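Local coordinates for L-iditol 2-dehydrogenase (Clostridium scindens, PDB 4OH1), which probably oxidises polyols such as L-iditol with NAD+, as a zinc-binding member of the medium-chain alcohol dehydrogenase family, at the interface of chains A and B and the interface of chains A and C. Numbering follows the deposited sequence. Chains: chain A/B/C, L-iditol 2-dehydrogenase.

Contact 1 and contact 2 join chain A to two different copies of the same protein, and the centres of their C-alpha atoms lie about 20 Å apart. They share no residue of chain A. Contact 1 uses the 3-10 helix 117-119 and the end of strand 294-297 with the residues after it. Contact 2 uses helices 156-168, 184-194 and 305-311 and the loop residues 195-196. Each interface is two-fold symmetric, so both patches have twins with the chains exchanged. Chain A therefore meets two neighbours through separate patches, as fits the four copies of the deposited assembly, which may or may not be the working form.

Contact 1: the interface of chains A and B. Residues chain A 118-119, 297-299; chain B 264-265, 289, 292.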
# COMPACT_ATOMS: atom_id res chain seq x y z
N ASN A 118 -1.91 -11.90 15.33
CA ASN A 118 -1.77 -11.05 16.52
C ASN A 118 -3.08 -10.62 17.17
O ASN A 118 -3.05 -10.11 18.30
CB ASN A 118 -0.96 -9.81 16.19
CG ASN A 118 -1.65 -8.91 15.15
OD1 ASN A 118 -2.08 -9.38 14.07
ND2 ASN A 118 -1.82 -7.62 15.49
N LEU A 119 -4.20 -10.84 16.46
CA LEU A 119 -5.55 -10.64 16.98
C LEU A 119 -6.21 -11.98 17.21
O LEU A 119 -7.43 -12.06 17.27
CB LEU A 119 -6.43 -9.80 16.00
CG LEU A 119 -5.80 -8.51 15.46
CD1 LEU A 119 -6.70 -7.88 14.42
CD2 LEU A 119 -5.49 -7.54 16.61
N GLY A 297 -2.87 2.61 16.60
CA GLY A 297 -2.37 1.71 17.61
C GLY A 297 -1.49 0.60 17.04
O GLY A 297 -1.27 0.49 15.82
N MSE A 298 -1.00 -0.25 17.94
CA MSE A 298 -0.08 -1.35 17.60
C MSE A 298 -0.16 -2.44 18.71
O MSE A 298 0.24 -2.20 19.86
CB MSE A 298 1.35 -0.79 17.49
CG MSE A 298 2.21 -1.38 16.34
SE MSE A 298 2.43 -3.28 16.62
CE MSE A 298 3.73 -3.12 18.12
N ILE A 299 -0.71 -3.61 18.37
CA ILE A 299 -0.62 -4.78 19.28
C ILE A 299 0.15 -6.02 18.73
O ILE A 299 -0.27 -6.68 17.76
CB ILE A 299 -1.99 -5.26 19.88
CG1 ILE A 299 -1.71 -6.32 21.01
CG2 ILE A 299 -2.96 -5.72 18.74
CD1 ILE A 299 -2.62 -6.35 22.26
N ARG B 264 -11.34 -4.06 15.68
CA ARG B 264 -9.91 -4.10 15.89
C ARG B 264 -9.23 -4.01 14.54
O ARG B 264 -9.70 -4.60 13.59
CB ARG B 264 -9.49 -5.38 16.62
CG ARG B 264 -10.10 -5.53 17.99
CD ARG B 264 -9.65 -6.85 18.70
NE ARG B 264 -8.37 -6.67 19.38
CZ ARG B 264 -7.62 -7.68 19.81
NH1 ARG B 264 -8.02 -8.93 19.62
NH2 ARG B 264 -6.46 -7.46 20.42
N ASP B 265 -8.16 -3.25 14.46
CA ASP B 265 -7.51 -2.97 13.20
C ASP B 265 -8.38 -2.22 12.16
O ASP B 265 -8.03 -2.20 11.00
CB ASP B 265 -6.96 -4.27 12.56
CG ASP B 265 -5.82 -4.02 11.59
OD1 ASP B 265 -5.00 -3.09 11.86
OD2 ASP B 265 -5.72 -4.73 10.56
N TYR B 289 -3.81 0.73 21.95
CA TYR B 289 -2.97 -0.39 22.32
C TYR B 289 -3.72 -1.74 22.13
O TYR B 289 -3.24 -2.56 21.37
CB TYR B 289 -2.42 -0.22 23.72
CG TYR B 289 -1.73 -1.46 24.18
CD1 TYR B 289 -0.47 -1.81 23.69
CD2 TYR B 289 -2.36 -2.33 25.05
CE1 TYR B 289 0.13 -2.93 24.10
CE2 TYR B 289 -1.77 -3.47 25.47
CZ TYR B 289 -0.53 -3.77 24.99
OH TYR B 289 0.03 -4.93 25.43
N GLN B 292 -5.82 -1.65 18.30
CA GLN B 292 -5.11 -1.37 17.11
C GLN B 292 -5.99 -0.58 16.10
O GLN B 292 -6.00 -0.85 14.91
CB GLN B 292 -4.57 -2.69 16.53
CG GLN B 292 -3.42 -2.42 15.53
CD GLN B 292 -2.64 -3.63 15.09
OE1 GLN B 292 -1.68 -4.05 15.75
NE2 GLN B 292 -3.04 -4.20 13.95
O HOH W 1 -4.13 -9.60 20.76
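The side-chain oxygen OE1 of B:Gln292 takes the backbone N-H of A:Ile299 across the interface, with A:Ile299 N and B:Gln292 OE1 2.8 Å apart. The bond is nearly straight at hydrogen, 166°. The N-H lies in the carbonyl plane of the glutamine and points at a lone pair. The other end of the same amide is tied within chain B. B:Gln292 NE2 donates to the carboxylate oxygen OD1 of B:Asp265 at 3.1 Å, reaching it from above the carboxylate plane. With both ends bonded, the amide is held against rotation.

B:Gln292 puts CG anti to its backbone N (chi1 -161°) and runs on extended, which carries the amide across to chain A. On the way, CG passes the carbonyl oxygen of A:Gly297. The A:Asn118 side chain runs roughly perpendicular to that of B:Gln292, yet the two amide planes are only 27° apart. A:Asn118 ND2 donates to the carbonyl O of A:Ile299 at 2.9 Å. This ties the 3-10 helix 117-119 to the segment that meets chain B.

A second cluster forms round A:Leu119. Its methyl CD2 sits over the centre of one guanidinium face of B:Arg264, 3.8 Å from CZ. The arginine chain bends at chi3, and the leucine and the arginine run antiparallel alongside each other. One water lies between B:Arg264 NH2 and the backbone O of A:Asn118, at 3.2 Å from NH2. The other leucine methyl, CD1, rests near CB of B:Asp265.

At the far end, CB of A:Ile299 packs on the carbonyl oxygen of B:Tyr289, at the end of helix 284-290. The A:Ile299 methyl CG2 lies beside OE1 and CB of B:Gln292. This patch joins chains A and B by a backbone-to-amide bond, flanked by packing of A:Leu119 on the B:Arg264 guanidinium and of A:Ile299 on B:Tyr289 O. With its twin, it probably helps hold the two chains together in the deposited assembly.

Contact 2: the interface of chains A and C. Residues chain A 163, 166, 192-193, 195-196, 311; chain C 173, 196.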
# COMPACT_ATOMS: atom_id res chain seq x y z
N LEU A 163 10.01 -3.08 14.92
CA LEU A 163 9.80 -3.15 13.49
C LEU A 163 8.36 -2.88 13.13
O LEU A 163 8.11 -2.17 12.16
CB LEU A 163 10.20 -4.52 12.91
CG LEU A 163 11.69 -4.73 12.75
CD1 LEU A 163 12.01 -6.19 12.72
CD2 LEU A 163 12.20 -4.13 11.49
N ALA A 166 7.62 0.86 13.58
CA ALA A 166 8.25 1.66 12.53
C ALA A 166 7.50 1.54 11.24
O ALA A 166 7.29 2.54 10.56
CB ALA A 166 9.70 1.30 12.32
N LEU A 192 16.39 1.74 13.68
CA LEU A 192 15.51 1.38 12.60
C LEU A 192 15.06 2.57 11.79
O LEU A 192 14.79 2.41 10.59
CB LEU A 192 14.27 0.63 13.10
CG LEU A 192 14.47 -0.79 13.61
CD1 LEU A 192 13.20 -1.26 14.16
CD2 LEU A 192 14.98 -1.74 12.54
N ALA A 193 14.93 3.74 12.43
CA ALA A 193 14.58 4.95 11.68
C ALA A 193 15.75 5.27 10.75
O ALA A 193 15.51 5.59 9.62
CB ALA A 193 14.28 6.12 12.56
N LEU A 195 17.69 3.11 9.37
CA LEU A 195 17.72 2.03 8.38
C LEU A 195 16.45 2.04 7.57
O LEU A 195 16.25 1.15 6.77
CB LEU A 195 17.87 0.63 9.02
CG LEU A 195 19.23 0.45 9.69
CD1 LEU A 195 19.15 -0.67 10.69
CD2 LEU A 195 20.27 0.14 8.66
N ALA A 196 15.60 3.01 7.79
CA ALA A 196 14.46 3.20 6.89
C ALA A 196 14.53 4.54 6.12
O ALA A 196 13.56 5.01 5.54
CB ALA A 196 13.22 3.10 7.68
N MSE A 311 17.42 -8.90 10.60
CA MSE A 311 17.90 -7.55 10.95
C MSE A 311 18.97 -7.51 12.04
O MSE A 311 19.77 -6.56 12.17
CB MSE A 311 16.75 -6.73 11.44
CG MSE A 311 15.75 -6.38 10.35
SE MSE A 311 16.56 -5.31 8.89
CE MSE A 311 17.27 -3.70 9.77
N TYR C 173 12.88 -3.52 5.31
CA TYR C 173 13.55 -4.25 6.38
C TYR C 173 13.70 -5.72 6.06
O TYR C 173 12.71 -6.44 5.80
CB TYR C 173 12.77 -4.09 7.69
CG TYR C 173 12.73 -2.71 8.30
CD1 TYR C 173 13.87 -2.04 8.59
CD2 TYR C 173 11.53 -2.12 8.62
CE1 TYR C 173 13.82 -0.78 9.16
CE2 TYR C 173 11.47 -0.91 9.20
CZ TYR C 173 12.61 -0.22 9.46
OH TYR C 173 12.54 1.02 10.04
N ALA C 196 17.30 1.48 3.42
CA ALA C 196 15.93 0.95 3.47
C ALA C 196 15.85 -0.39 4.24
O ALA C 196 14.87 -1.13 4.15
CB ALA C 196 15.44 0.82 2.10
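The backbone of A:Leu192 is helical (phi -72°, psi -31°) near the end of helix 184-194, and its carbonyl O receives the phenol of C:Tyr173. C:Tyr173 OH donates to A:Leu192 O at 2.7 Å. It comes from well above the carbonyl plane and does not lie on a lone pair. Seen from the tyrosine, the same O lies at the ring edge, in plane.

The C:Tyr173 side chain enters between helices of chain A. Its CG lies anti to the carbonyl carbon and beside the backbone N (chi1 -67°), which sends the ring towards chain A. The methyl CD2 of A:Leu163 covers one face of the C:Tyr173 ring, 3.8 Å from the centroid, in a CH-pi contact. A:Leu163 CD2 comes nearest to C:Tyr173 CG, at 3.5 Å, offset towards the rim. The two side chains lie alongside each other, pointing opposite ways.

A:Leu192 also packs its CD2 on CE1 of the C:Tyr173 ring, at 3.7 Å, with the leucine side chain at a slant to the tyrosine. The methyl groups of A:Ala166 and A:Ala196 lie by the hydroxyl end.

The tyrosine is thus bonded at its hydroxyl and packed along its ring. It probably helps join chains A and C of the deposited assembly, with a twin in the reverse sense. At the root of the ring, the selenomethionine A:Met311 bends at chi2 and chi3 and brings its methyl CE to 4.0 Å from CD1 of C:Tyr173.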